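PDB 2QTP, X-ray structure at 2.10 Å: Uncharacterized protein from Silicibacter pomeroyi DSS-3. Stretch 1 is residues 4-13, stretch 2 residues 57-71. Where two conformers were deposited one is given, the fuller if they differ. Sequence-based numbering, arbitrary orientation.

Stretch 1, residues 4-13: KIRKIAVFIE
Stretch 2, residues 57-71: ELGALLGERCVQALG

Residues 5-13 form an extended strand that packs against the helix 57-70, their N-to-C directions 41° apart (signed crossing angle -41°) and their axes approaching to 9.2 Å. The register, by nearest CA atoms, runs Ile5–Leu58 (9.6 Å), Ile8–Leu62 (8.7 Å), Val10–Cys66 (7.3 Å) and Ile12–Ala69 (7.3 Å), so the gap narrows toward the C-terminal ends. No hydrogen bond crosses it; the contact, 425 Å² in all, is chiefly apolar.

From Ile8 to Ile12 phi/psi stays near -127/137, and alternation turns Ile8, Val10 and Ile12 toward the helix, Ala9 and Phe11 away. Arg6 (-76/-43) departs from this pattern, yet Ile5 also points toward the helix.

The three isoleucines are all chi1 m, chi2 t, which extends CD1. Ile5 CD1 thus reaches Leu61 CD2 (3.8 Å; Leu61 t, p) and Leu58 CD2 (4.0 Å). Leu58 (m, t) leaves its backbone sideways, but its end comes nearer. Val10, chi1 t, sets CG1 3.7 Å from Ala69 CB and CG2 over one guanidinium face of Arg65, 4.0 Å from NH2. Arg65 folds through m, m, m, bringing NH1 3.8 Å from Ile8 CG2. Ala69's small side chain lies 3.5 Å from Ile12 CD1, measured at CB. Gly71 (56/43) ends the helix in a Schellman motif.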

ATOM      1  N   LYS A   4       0.723  16.089   1.701  1.00 86.49           N
ATOM      2  CA  LYS A   4      -0.745  16.239   1.383  1.00 82.04           C
ATOM      3  C   LYS A   4      -1.524  14.956   1.655  1.00 77.21           C
ATOM      4  O   LYS A   4      -2.111  14.432   0.716  1.00 80.57           O
ATOM      5  CB  LYS A   4      -0.929  16.597  -0.106  1.00 79.11           C
ATOM      6  N   ILE A   5      -1.514  14.442   2.889  1.00 71.29           N
ATOM      7  CA  ILE A   5      -2.261  13.196   3.249  1.00 69.02           C
ATOM      8  C   ILE A   5      -3.675  13.511   3.734  1.00 66.45           C
ATOM      9  O   ILE A   5      -3.858  14.097   4.788  1.00 65.79           O
ATOM     10  CB  ILE A   5      -1.554  12.340   4.360  1.00 69.69           C
ATOM     11  CG1 ILE A   5      -0.171  11.861   3.916  1.00 71.35           C
ATOM     12  CG2 ILE A   5      -2.391  11.119   4.735  1.00 63.50           C
ATOM     13  CD1 ILE A   5       0.700  11.338   5.080  1.00 70.85           C
ATOM     14  N   ARG A   6      -4.675  13.122   2.960  1.00 63.39           N
ATOM     15  CA  ARG A   6      -6.072  13.301   3.387  1.00 65.45           C
ATOM     16  C   ARG A   6      -6.550  12.283   4.450  1.00 63.41           C
ATOM     17  O   ARG A   6      -7.248  12.628   5.422  1.00 62.66           O
ATOM     18  CB  ARG A   6      -6.993  13.239   2.170  1.00 63.26           C
ATOM     19  CG  ARG A   6      -8.460  13.394   2.521  1.00 67.03           C
ATOM     20  CD  ARG A   6      -9.316  13.677   1.290  1.00 65.54           C
ATOM     21  NE  ARG A   6      -9.463  12.532   0.384  1.00 65.78           N
ATOM     22  CZ  ARG A   6     -10.403  11.604   0.495  1.00 64.86           C
ATOM     23  NH1 ARG A   6     -11.288  11.650   1.482  1.00 71.94           N
ATOM     24  NH2 ARG A   6     -10.474  10.621  -0.393  1.00 64.50           N
ATOM     25  N   LYS A   7      -6.173  11.021   4.238  1.00 66.50           N
ATOM     26  CA  LYS A   7      -6.617   9.887   5.056  1.00 66.55           C
ATOM     27  C   LYS A   7      -5.490   8.879   5.177  1.00 64.81           C
ATOM     28  O   LYS A   7      -4.763   8.648   4.199  1.00 62.94           O
ATOM     29  CB  LYS A   7      -7.733   9.093   4.332  1.00 69.66           C
ATOM     30  CG  LYS A   7      -9.134   9.401   4.588  1.00 76.45           C
ATOM     31  CD  LYS A   7     -10.007   8.260   4.059  1.00 82.07           C
ATOM     32  CE  LYS A   7     -11.474   8.478   4.387  1.00 82.83           C
ATOM     33  NZ  LYS A   7     -12.266   7.262   4.027  1.00 97.83           N
ATOM     34  N   ILE A   8      -5.396   8.240   6.336  1.00 62.83           N
ATOM     35  CA  ILE A   8      -4.521   7.092   6.537  1.00 65.87           C
ATOM     36  C   ILE A   8      -5.417   5.981   7.081  1.00 65.43           C
ATOM     37  O   ILE A   8      -6.287   6.227   7.887  1.00 64.09           O
ATOM     38  CB  ILE A   8      -3.377   7.339   7.555  1.00 67.35           C
ATOM     39  CG1 ILE A   8      -2.345   8.307   7.003  1.00 70.43           C
ATOM     40  CG2 ILE A   8      -2.643   6.016   7.887  1.00 67.41           C
ATOM     41  CD1 ILE A   8      -1.287   8.624   8.010  1.00 79.72           C
ATOM     42  N   ALA A   9      -5.212   4.757   6.625  1.00 65.68           N
ATOM     43  CA  ALA A   9      -6.030   3.642   7.090  1.00 66.32           C
ATOM     44  C   ALA A   9      -5.124   2.444   7.325  1.00 66.05           C
ATOM     45  O   ALA A   9      -4.161   2.234   6.562  1.00 63.95           O
ATOM     46  CB  ALA A   9      -7.099   3.324   6.067  1.00 63.48           C
ATOM     47  N   VAL A  10      -5.410   1.681   8.379  1.00 63.21           N
ATOM     48  CA  VAL A  10      -4.641   0.467   8.703  1.00 65.61           C
ATOM     49  C   VAL A  10      -5.625  -0.706   8.847  1.00 66.54           C
ATOM     50  O   VAL A  10      -6.669  -0.573   9.503  1.00 67.87           O
ATOM     51  CB  VAL A  10      -3.757   0.669   9.958  1.00 64.80           C
ATOM     52  CG1 VAL A  10      -2.956  -0.587  10.283  1.00 65.88           C
ATOM     53  CG2 VAL A  10      -2.812   1.874   9.758  1.00 61.03           C
ATOM     54  N   PHE A  11      -5.317  -1.819   8.190  1.00 68.24           N
ATOM     55  CA  PHE A  11      -6.164  -3.048   8.183  1.00 70.49           C
ATOM     56  C   PHE A  11      -5.309  -4.195   8.696  1.00 69.08           C
ATOM     57  O   PHE A  11      -4.189  -4.383   8.208  1.00 66.00           O
ATOM     58  CB  PHE A  11      -6.617  -3.445   6.762  1.00 73.14           C
ATOM     59  CG  PHE A  11      -7.218  -2.313   5.932  1.00 83.05           C
ATOM     60  CD1 PHE A  11      -6.467  -1.209   5.543  1.00 86.84           C
ATOM     61  CD2 PHE A  11      -8.533  -2.398   5.472  1.00 98.64           C
ATOM     62  CE1 PHE A  11      -7.043  -0.195   4.768  1.00 91.32           C
ATOM     63  CE2 PHE A  11      -9.115  -1.386   4.672  1.00 94.94           C
ATOM     64  CZ  PHE A  11      -8.369  -0.289   4.334  1.00 92.51           C
ATOM     65  N   ILE A  12      -5.796  -4.924   9.700  1.00 66.53           N
ATOM     66  CA  ILE A  12      -5.116  -6.109  10.176  1.00 66.48           C
ATOM     67  C   ILE A  12      -6.079  -7.297  10.089  1.00 65.88           C
ATOM     68  O   ILE A  12      -7.268  -7.182  10.424  1.00 61.91           O
ATOM     69  CB  ILE A  12      -4.715  -6.020  11.658  1.00 69.54           C
ATOM     70  CG1 ILE A  12      -4.001  -4.719  11.967  1.00 77.97           C
ATOM     71  CG2 ILE A  12      -3.803  -7.191  12.030  1.00 75.00           C
ATOM     72  CD1 ILE A  12      -3.481  -4.680  13.390  1.00 89.09           C
ATOM     73  N   GLU A  13      -5.551  -8.454   9.734  1.00 63.85           N
ATOM     74  CA  GLU A  13      -6.359  -9.638   9.622  1.00 64.58           C
ATOM     75  C   GLU A  13      -5.651 -10.814  10.283  1.00 62.61           C
ATOM     76  O   GLU A  13      -4.500 -11.089   9.962  1.00 61.17           O
ATOM     77  CB  GLU A  13      -6.638  -9.823   8.134  1.00 65.60           C
ATOM     78  CG  GLU A  13      -7.251 -11.105   7.664  1.00 80.23           C
ATOM     79  CD  GLU A  13      -7.008 -11.282   6.161  1.00 94.25           C
ATOM     80  OE1 GLU A  13      -7.359 -10.331   5.394  1.00 89.54           O
ATOM     81  OE2 GLU A  13      -6.423 -12.345   5.784  1.00 94.80           O
ATOM     82  N   GLU A  57       9.087   8.876   1.689  0.50 69.61           N
ATOM     83  CA  GLU A  57       8.564   9.198   3.007  0.50 69.67           C
ATOM     84  C   GLU A  57       7.326   8.374   3.352  0.50 68.87           C
ATOM     85  O   GLU A  57       7.171   7.951   4.484  0.50 70.20           O
ATOM     86  CB  GLU A  57       8.245  10.689   3.077  0.50 70.82           C
ATOM     87  CG  GLU A  57       9.483  11.584   3.003  0.50 74.04           C
ATOM     88  CD  GLU A  57       9.152  13.033   2.708  0.50 78.99           C
ATOM     89  OE1 GLU A  57       8.131  13.301   2.025  0.50 81.91           O
ATOM     90  OE2 GLU A  57       9.931  13.901   3.144  0.50 75.35           O
ATOM     91  N   LEU A  58       6.458   8.132   2.374  1.00 70.38           N
ATOM     92  CA  LEU A  58       5.260   7.329   2.593  1.00 70.62           C
ATOM     93  C   LEU A  58       5.589   5.888   2.887  1.00 70.00           C
ATOM     94  O   LEU A  58       5.005   5.298   3.781  1.00 68.90           O
ATOM     95  CB  LEU A  58       4.284   7.402   1.425  1.00 71.68           C
ATOM     96  CG  LEU A  58       3.394   8.624   1.390  1.00 71.62           C
ATOM     97  CD1 LEU A  58       2.535   8.475   0.157  1.00 65.91           C
ATOM     98  CD2 LEU A  58       2.573   8.782   2.650  1.00 67.82           C
ATOM     99  N   GLY A  59       6.526   5.311   2.158  1.00 70.06           N
ATOM    100  CA  GLY A  59       6.890   3.921   2.410  1.00 69.74           C
ATOM    101  C   GLY A  59       7.371   3.682   3.822  1.00 70.82           C
ATOM    102  O   GLY A  59       7.007   2.691   4.487  1.00 69.44           O
ATOM    103  N   ALA A  60       8.210   4.599   4.288  1.00 70.19           N
ATOM    104  CA  ALA A  60       8.707   4.568   5.645  1.00 67.95           C
ATOM    105  C   ALA A  60       7.544   4.723   6.630  1.00 68.01           C
ATOM    106  O   ALA A  60       7.443   3.980   7.595  1.00 69.26           O
ATOM    107  CB  ALA A  60       9.741   5.687   5.847  1.00 67.00           C
ATOM    108  N   LEU A  61       6.680   5.698   6.384  1.00 66.83           N
ATOM    109  CA  LEU A  61       5.561   5.976   7.259  1.00 67.49           C
ATOM    110  C   LEU A  61       4.592   4.783   7.352  1.00 67.38           C
ATOM    111  O   LEU A  61       4.220   4.359   8.451  1.00 63.61           O
ATOM    112  CB  LEU A  61       4.799   7.222   6.776  1.00 70.21           C
ATOM    113  CG  LEU A  61       3.444   7.485   7.474  1.00 72.88           C
ATOM    114  CD1 LEU A  61       3.646   7.853   8.942  1.00 84.29           C
ATOM    115  CD2 LEU A  61       2.711   8.581   6.764  1.00 84.73           C
ATOM    116  N   LEU A  62       4.201   4.255   6.196  1.00 65.27           N
ATOM    117  CA  LEU A  62       3.244   3.158   6.125  1.00 65.10           C
ATOM    118  C   LEU A  62       3.863   1.845   6.600  1.00 65.91           C
ATOM    119  O   LEU A  62       3.196   1.031   7.266  1.00 64.11           O
ATOM    120  CB  LEU A  62       2.651   3.040   4.713  1.00 64.54           C
ATOM    121  CG  LEU A  62       1.880   4.242   4.149  1.00 64.53           C
ATOM    122  CD1 LEU A  62       1.517   4.124   2.608  1.00 55.84           C
ATOM    123  CD2 LEU A  62       0.634   4.561   4.995  1.00 61.52           C
ATOM    124  N   GLY A  63       5.143   1.637   6.307  1.00 65.69           N
ATOM    125  CA  GLY A  63       5.831   0.444   6.825  1.00 66.74           C
ATOM    126  C   GLY A  63       5.875   0.417   8.359  1.00 66.77           C
ATOM    127  O   GLY A  63       5.710  -0.624   8.967  1.00 68.65           O
ATOM    128  N   GLU A  64       6.099   1.576   8.965  1.00 67.38           N
ATOM    129  CA  GLU A  64       6.108   1.741  10.411  1.00 68.07           C
ATOM    130  C   GLU A  64       4.707   1.530  10.990  1.00 67.80           C
ATOM    131  O   GLU A  64       4.577   0.918  12.048  1.00 66.31           O
ATOM    132  CB  GLU A  64       6.633   3.135  10.792  1.00 69.12           C
ATOM    133  CG  GLU A  64       6.436   3.538  12.285  1.00 75.96           C
ATOM    134  CD  GLU A  64       7.303   2.729  13.268  1.00 92.94           C
ATOM    135  OE1 GLU A  64       8.403   2.278  12.871  1.00100.70           O
ATOM    136  OE2 GLU A  64       6.897   2.557  14.450  1.00 97.55           O
ATOM    137  N   ARG A  65       3.670   2.036  10.321  1.00 65.06           N
ATOM    138  CA  ARG A  65       2.296   1.811  10.792  1.00 66.14           C
ATOM    139  C   ARG A  65       1.966   0.327  10.796  1.00 67.02           C
ATOM    140  O   ARG A  65       1.328  -0.169  11.732  1.00 65.89           O
ATOM    141  CB  ARG A  65       1.253   2.582   9.966  1.00 66.68           C
ATOM    142  CG  ARG A  65       1.380   4.106  10.036  1.00 74.33           C
ATOM    143  CD  ARG A  65       1.236   4.693  11.457  1.00 83.53           C
ATOM    144  NE  ARG A  65      -0.090   4.399  11.992  1.00 89.00           N
ATOM    145  CZ  ARG A  65      -1.160   5.198  11.914  1.00 91.51           C
ATOM    146  NH1 ARG A  65      -1.094   6.412  11.356  1.00 84.90           N
ATOM    147  NH2 ARG A  65      -2.314   4.767  12.430  1.00 88.98           N
ATOM    148  N   CYS A  66       2.429  -0.394   9.777  1.00 66.27           N
ATOM    149  CA  CYS A  66       2.232  -1.853   9.709  1.00 66.89           C
ATOM    150  C   CYS A  66       2.809  -2.589  10.904  1.00 67.03           C
ATOM    151  O   CYS A  66       2.120  -3.388  11.532  1.00 69.27           O
ATOM    152  CB  CYS A  66       2.838  -2.431   8.428  1.00 67.58           C
ATOM    153  SG  CYS A  66       1.811  -2.259   6.997  1.00 70.26           S
ATOM    154  N   VAL A  67       4.081  -2.335  11.212  1.00 68.65           N
ATOM    155  CA  VAL A  67       4.751  -2.996  12.339  1.00 67.90           C
ATOM    156  C   VAL A  67       4.158  -2.559  13.686  1.00 68.27           C
ATOM    157  O   VAL A  67       4.012  -3.374  14.575  1.00 68.65           O
ATOM    158  CB  VAL A  67       6.317  -2.850  12.286  1.00 68.30           C
ATOM    159  CG1 VAL A  67       6.846  -3.427  10.973  1.00 60.10           C
ATOM    160  CG2 VAL A  67       6.769  -1.396  12.452  1.00 69.21           C
ATOM    161  N   GLN A  68       3.809  -1.289  13.837  1.00 69.59           N
ATOM    162  CA  GLN A  68       3.106  -0.849  15.031  1.00 71.58           C
ATOM    163  C   GLN A  68       1.763  -1.551  15.185  1.00 70.71           C
ATOM    164  O   GLN A  68       1.409  -1.925  16.281  1.00 70.54           O
ATOM    165  CB  GLN A  68       2.876   0.655  15.037  1.00 73.66           C
ATOM    166  CG  GLN A  68       4.115   1.455  15.366  1.00 85.22           C
ATOM    167  CD  GLN A  68       3.901   2.961  15.211  1.00 97.24           C
ATOM    168  OE1 GLN A  68       3.129   3.422  14.357  1.00101.65           O
ATOM    169  NE2 GLN A  68       4.601   3.735  16.031  1.00103.54           N
ATOM    170  N   ALA A  69       1.024  -1.741  14.097  1.00 68.24           N
ATOM    171  CA  ALA A  69      -0.264  -2.429  14.153  1.00 66.55           C
ATOM    172  C   ALA A  69      -0.136  -3.888  14.588  1.00 65.58           C
ATOM    173  O   ALA A  69      -0.999  -4.414  15.268  1.00 66.58           O
ATOM    174  CB  ALA A  69      -0.964  -2.356  12.788  1.00 64.41           C
ATOM    175  N   LEU A  70       0.919  -4.546  14.148  1.00 65.16           N
ATOM    176  CA  LEU A  70       1.155  -5.941  14.446  1.00 67.09           C
ATOM    177  C   LEU A  70       1.947  -6.088  15.732  1.00 70.42           C
ATOM    178  O   LEU A  70       2.187  -7.189  16.189  1.00 71.29           O
ATOM    179  CB  LEU A  70       1.962  -6.593  13.322  1.00 66.52           C
ATOM    180  CG  LEU A  70       1.296  -6.826  11.976  1.00 64.62           C
ATOM    181  CD1 LEU A  70       2.391  -7.070  10.902  1.00 66.99           C
ATOM    182  CD2 LEU A  70       0.274  -7.953  12.061  1.00 64.79           C
ATOM    183  N   GLY A  71       2.379  -4.973  16.297  1.00 72.95           N
ATOM    184  CA  GLY A  71       3.168  -4.994  17.517  1.00 73.43           C
ATOM    185  C   GLY A  71       4.416  -5.833  17.369  1.00 73.66           C
ATOM    186  O   GLY A  71       4.745  -6.603  18.264  1.00 74.69           O
TER